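Local coordinates for protein protease inhibitor SGPI-2 (Schistocerca gregaria, PDB 3TVJ) that inhibits serine endopeptidases, its natural form acting on alpha-chymotrypsin and pancreatic elastase in vitro, as a small disulfide-bonded member of the pacifastin family, at residues 15-20 with 32-37. The protein carries 5 engineered substitutions. Residues are numbered along the deposited sequence; the frame is centred on the assembly and turned at random. Where two conformers were deposited one is given.
Sequences DKCNTC and TKLWCN. Engineered in segment 32-37: Lys33 (natural residue Leu), Leu34 (natural residue Lys), Trp35 (natural residue Ala), Asn37 (natural residue Pro).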
ATOM      1  N   ASP C  15     -15.618  -5.734 -18.443  1.00 18.97           N
ATOM      2  CA  ASP C  15     -15.421  -7.155 -18.639  1.00 17.86           C
ATOM      3  C   ASP C  15     -15.613  -7.737 -17.230  1.00 16.75           C
ATOM      4  O   ASP C  15     -14.700  -7.882 -16.458  1.00 16.46           O
ATOM      5  CB  ASP C  15     -14.014  -7.386 -19.245  1.00 18.66           C
ATOM      6  CG  ASP C  15     -13.693  -8.862 -19.526  1.00 22.28           C
ATOM      7  OD1 ASP C  15     -12.550  -9.313 -19.255  1.00 26.36           O
ATOM      8  OD2 ASP C  15     -14.577  -9.585 -19.924  1.00 25.27           O
ATOM      9  N   LYS C  16     -16.840  -8.159 -17.008  1.00 17.90           N
ATOM     10  CA  LYS C  16     -17.312  -8.552 -15.684  0.50 16.07           C
ATOM     11  C   LYS C  16     -16.884  -7.481 -14.681  1.00 16.16           C
ATOM     12  O   LYS C  16     -17.334  -6.343 -14.769  1.00 17.38           O
ATOM     13  CB  LYS C  16     -16.896  -9.999 -15.311  0.50 15.50           C
ATOM     14  CG  LYS C  16     -17.978 -11.071 -15.681  0.50 18.11           C
ATOM     15  CD  LYS C  16     -17.602 -12.492 -15.148  0.50 19.67           C
ATOM     16  CE  LYS C  16     -18.398 -13.596 -15.762  0.50 20.54           C
ATOM     17  NZ  LYS C  16     -18.674 -14.863 -14.935  0.50 15.97           N
ATOM     18  N   CYS C  17     -15.964  -7.810 -13.774  1.00 16.58           N
ATOM     19  CA  CYS C  17     -15.595  -6.871 -12.705  1.00 15.71           C
ATOM     20  C   CYS C  17     -14.469  -5.936 -13.046  1.00 14.61           C
ATOM     21  O   CYS C  17     -14.175  -5.034 -12.274  1.00 17.17           O
ATOM     22  CB  CYS C  17     -15.200  -7.629 -11.449  1.00 15.11           C
ATOM     23  SG  CYS C  17     -13.556  -8.403 -11.458  1.00 15.04           S
ATOM     24  N   ASN C  18     -13.852  -6.133 -14.217  1.00 15.26           N
ATOM     25  CA  ASN C  18     -12.752  -5.314 -14.644  1.00 15.23           C
ATOM     26  C   ASN C  18     -13.186  -4.232 -15.641  1.00 15.38           C
ATOM     27  O   ASN C  18     -14.229  -4.359 -16.315  1.00 17.75           O
ATOM     28  CB  ASN C  18     -11.646  -6.170 -15.271  1.00 14.57           C
ATOM     29  CG  ASN C  18     -10.746  -6.822 -14.222  1.00 13.36           C
ATOM     30  OD1 ASN C  18     -10.172  -6.104 -13.351  1.00 12.93           O
ATOM     31  ND2 ASN C  18     -10.732  -8.195 -14.189  1.00 15.12           N
ATOM     32  N   THR C  19     -12.413  -3.158 -15.644  1.00 13.99           N
ATOM     33  CA  THR C  19     -12.562  -2.066 -16.588  1.00 16.19           C
ATOM     34  C   THR C  19     -11.503  -2.202 -17.646  1.00 13.18           C
ATOM     35  O   THR C  19     -10.320  -2.406 -17.364  1.00 13.57           O
ATOM     36  CB  THR C  19     -12.484  -0.709 -15.885  1.00 17.84           C
ATOM     37  OG1 THR C  19     -13.504  -0.700 -14.829  1.00 22.74           O
ATOM     38  CG2 THR C  19     -12.743   0.413 -16.898  1.00 23.06           C
ATOM     39  N   CYS C  20     -11.916  -2.050 -18.861  1.00 14.12           N
ATOM     40  CA  CYS C  20     -11.055  -2.237 -20.039  1.00 13.70           C
ATOM     41  C   CYS C  20     -11.230  -1.086 -20.994  1.00 14.65           C
ATOM     42  O   CYS C  20     -12.303  -0.476 -21.065  1.00 15.01           O
ATOM     43  CB  CYS C  20     -11.388  -3.539 -20.810  1.00 14.99           C
ATOM     44  SG  CYS C  20     -11.395  -5.077 -19.829  1.00 14.67           S
ATOM     45  N   THR C  32      -7.928  -3.591 -16.237  1.00 11.42           N
ATOM     46  CA  THR C  32      -7.545  -3.685 -14.857  1.00 11.53           C
ATOM     47  C   THR C  32      -7.310  -5.138 -14.370  1.00 11.51           C
ATOM     48  O   THR C  32      -7.589  -6.069 -15.113  1.00 10.91           O
ATOM     49  CB  THR C  32      -8.530  -2.976 -13.957  1.00 11.97           C
ATOM     50  OG1 THR C  32      -9.843  -3.549 -14.132  1.00 12.59           O
ATOM     51  CG2 THR C  32      -8.588  -1.471 -14.234  1.00 12.29           C
ATOM     52  N   LYS C  33      -6.679  -5.312 -13.198  1.00 10.75           N
ATOM     53  CA  LYS C  33      -6.144  -6.607 -12.718  1.00 10.01           C
ATOM     54  C   LYS C  33      -6.854  -7.092 -11.429  1.00 10.81           C
ATOM     55  O   LYS C  33      -6.209  -7.697 -10.596  1.00 10.39           O
ATOM     56  CB  LYS C  33      -4.617  -6.474 -12.549  1.00  9.71           C
ATOM     57  CG  LYS C  33      -3.899  -6.395 -13.925  1.00 10.90           C
ATOM     58  CD  LYS C  33      -2.425  -6.159 -13.863  1.00  8.36           C
ATOM     59  CE  LYS C  33      -1.724  -6.140 -15.210  1.00 11.41           C
ATOM     60  NZ  LYS C  33      -0.207  -5.991 -15.077  1.00  9.62           N
ATOM     61  N   LEU C  34      -8.195  -7.014 -11.438  1.00 10.15           N
ATOM     62  CA  LEU C  34      -8.972  -7.691 -10.434  1.00 11.24           C
ATOM     63  C   LEU C  34      -9.222  -9.135 -10.870  1.00 10.15           C
ATOM     64  O   LEU C  34      -9.373  -9.463 -12.040  1.00 12.39           O
ATOM     65  CB  LEU C  34     -10.352  -6.966 -10.233  1.00 11.66           C
ATOM     66  CG  LEU C  34     -10.286  -5.494  -9.856  1.00 12.98           C
ATOM     67  CD1 LEU C  34     -11.760  -4.923  -9.996  1.00 10.92           C
ATOM     68  CD2 LEU C  34      -9.732  -5.354  -8.456  1.00 11.15           C
ATOM     69  N   TRP C  35      -9.318 -10.014  -9.880  1.00 10.97           N
ATOM     70  CA  TRP C  35      -9.782 -11.386 -10.076  1.00  9.66           C
ATOM     71  C   TRP C  35     -11.276 -11.394  -9.725  1.00 11.33           C
ATOM     72  O   TRP C  35     -11.646 -11.170  -8.561  1.00 12.70           O
ATOM     73  CB  TRP C  35      -9.020 -12.434  -9.303  1.00 11.78           C
ATOM     74  CG  TRP C  35      -9.492 -13.828  -9.455  1.00 11.33           C
ATOM     75  CD1 TRP C  35     -10.663 -14.362  -8.927  1.00 12.70           C
ATOM     76  CD2 TRP C  35      -8.869 -14.897 -10.194  1.00 12.10           C
ATOM     77  NE1 TRP C  35     -10.762 -15.674  -9.260  1.00 13.66           N
ATOM     78  CE2 TRP C  35      -9.705 -16.019 -10.068  1.00 15.20           C
ATOM     79  CE3 TRP C  35      -7.702 -15.017 -10.898  1.00 14.13           C
ATOM     80  CZ2 TRP C  35      -9.381 -17.256 -10.658  1.00 16.09           C
ATOM     81  CZ3 TRP C  35      -7.350 -16.243 -11.469  1.00 16.89           C
ATOM     82  CH2 TRP C  35      -8.189 -17.362 -11.342  1.00 19.10           C
ATOM     83  N   CYS C  36     -12.121 -11.652 -10.719  1.00 11.34           N
ATOM     84  CA  CYS C  36     -13.551 -11.616 -10.515  1.00 13.30           C
ATOM     85  C   CYS C  36     -13.938 -13.004  -9.956  1.00 15.23           C
ATOM     86  O   CYS C  36     -13.680 -14.049 -10.566  1.00 16.63           O
ATOM     87  CB  CYS C  36     -14.311 -11.358 -11.833  1.00 14.65           C
ATOM     88  SG  CYS C  36     -13.680  -9.930 -12.776  1.00 14.89           S
ATOM     89  N   ASN C  37     -14.417 -13.044  -8.726  1.00 17.95           N
ATOM     90  CA  ASN C  37     -14.666 -14.287  -8.057  1.00 20.37           C
ATOM     91  C   ASN C  37     -15.794 -15.047  -8.799  1.00 26.10           C
ATOM     92  O   ASN C  37     -15.851 -16.269  -8.714  1.00 27.71           O
ATOM     93  CB  ASN C  37     -14.908 -14.088  -6.569  1.00 19.57           C
ATOM     94  CG  ASN C  37     -13.604 -13.639  -5.815  1.00 16.64           C
ATOM     95  OD1 ASN C  37     -12.475 -13.976  -6.214  1.00 22.00           O
ATOM     96  ND2 ASN C  37     -13.769 -12.960  -4.691  1.00 24.53           N
TER
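Residues 32-37 of this pacifastin domain carry the reactive bond, here between the engineered Lys33 and Leu34, and their contact with residues 15-20 is a compact example of how a canonical inhibitor braces its protease-binding loop from within. Covalently, Cys17 SG joins Cys36 SG at 2.0 Å, with chi3 of -87°, tying the loop's C-terminal side to the type II' turn that runs from Asp15 to Asn18.

Hydrogen bonding centres on the carboxamide of Asn18, whose CG lies anti to the backbone carbonyl carbon (chi1 -81°), which carries the amide across to residues 32-34. Asn18 OD1 uses in-plane lone pairs for two donors, Thr32 OG1 at 2.7 Å and Leu34 N at 2.9 Å, so the oxygen is gripped from both flanks of the primary specificity residue, Lys33. The other end of the amide gives an almost straight bond (177°) from Asn18 ND2 to Leu34 O at 2.8 Å, with the acceptor in the amide plane but the donor above that of the Leu34 carbonyl. Thr32 OG1 also accepts from Thr19 N at 3.0 Å, while Thr32 N donates to Thr19 O at 2.9 Å, continuing the antiparallel pairing of strands 18-22 and 29-32. An alanine in place of Asn18 would remove all three carboxamide bonds and would probably leave the Leu34 backbone, which supplies the nitrogen of the reactive bond, and the Thr32 hydroxyl less firmly held.

Apolar contact is smaller: Leu34 sets CB against Cys17 SG at 3.7 Å.

Outward, Lys33 points away from residues 15-20, and its NZ hydrogen-bonds to the backbone of another protein's chain. Disulfide and amide bridge together thus hold the reactive bond from its inner side, consistent with a loop kept in shape for the protease.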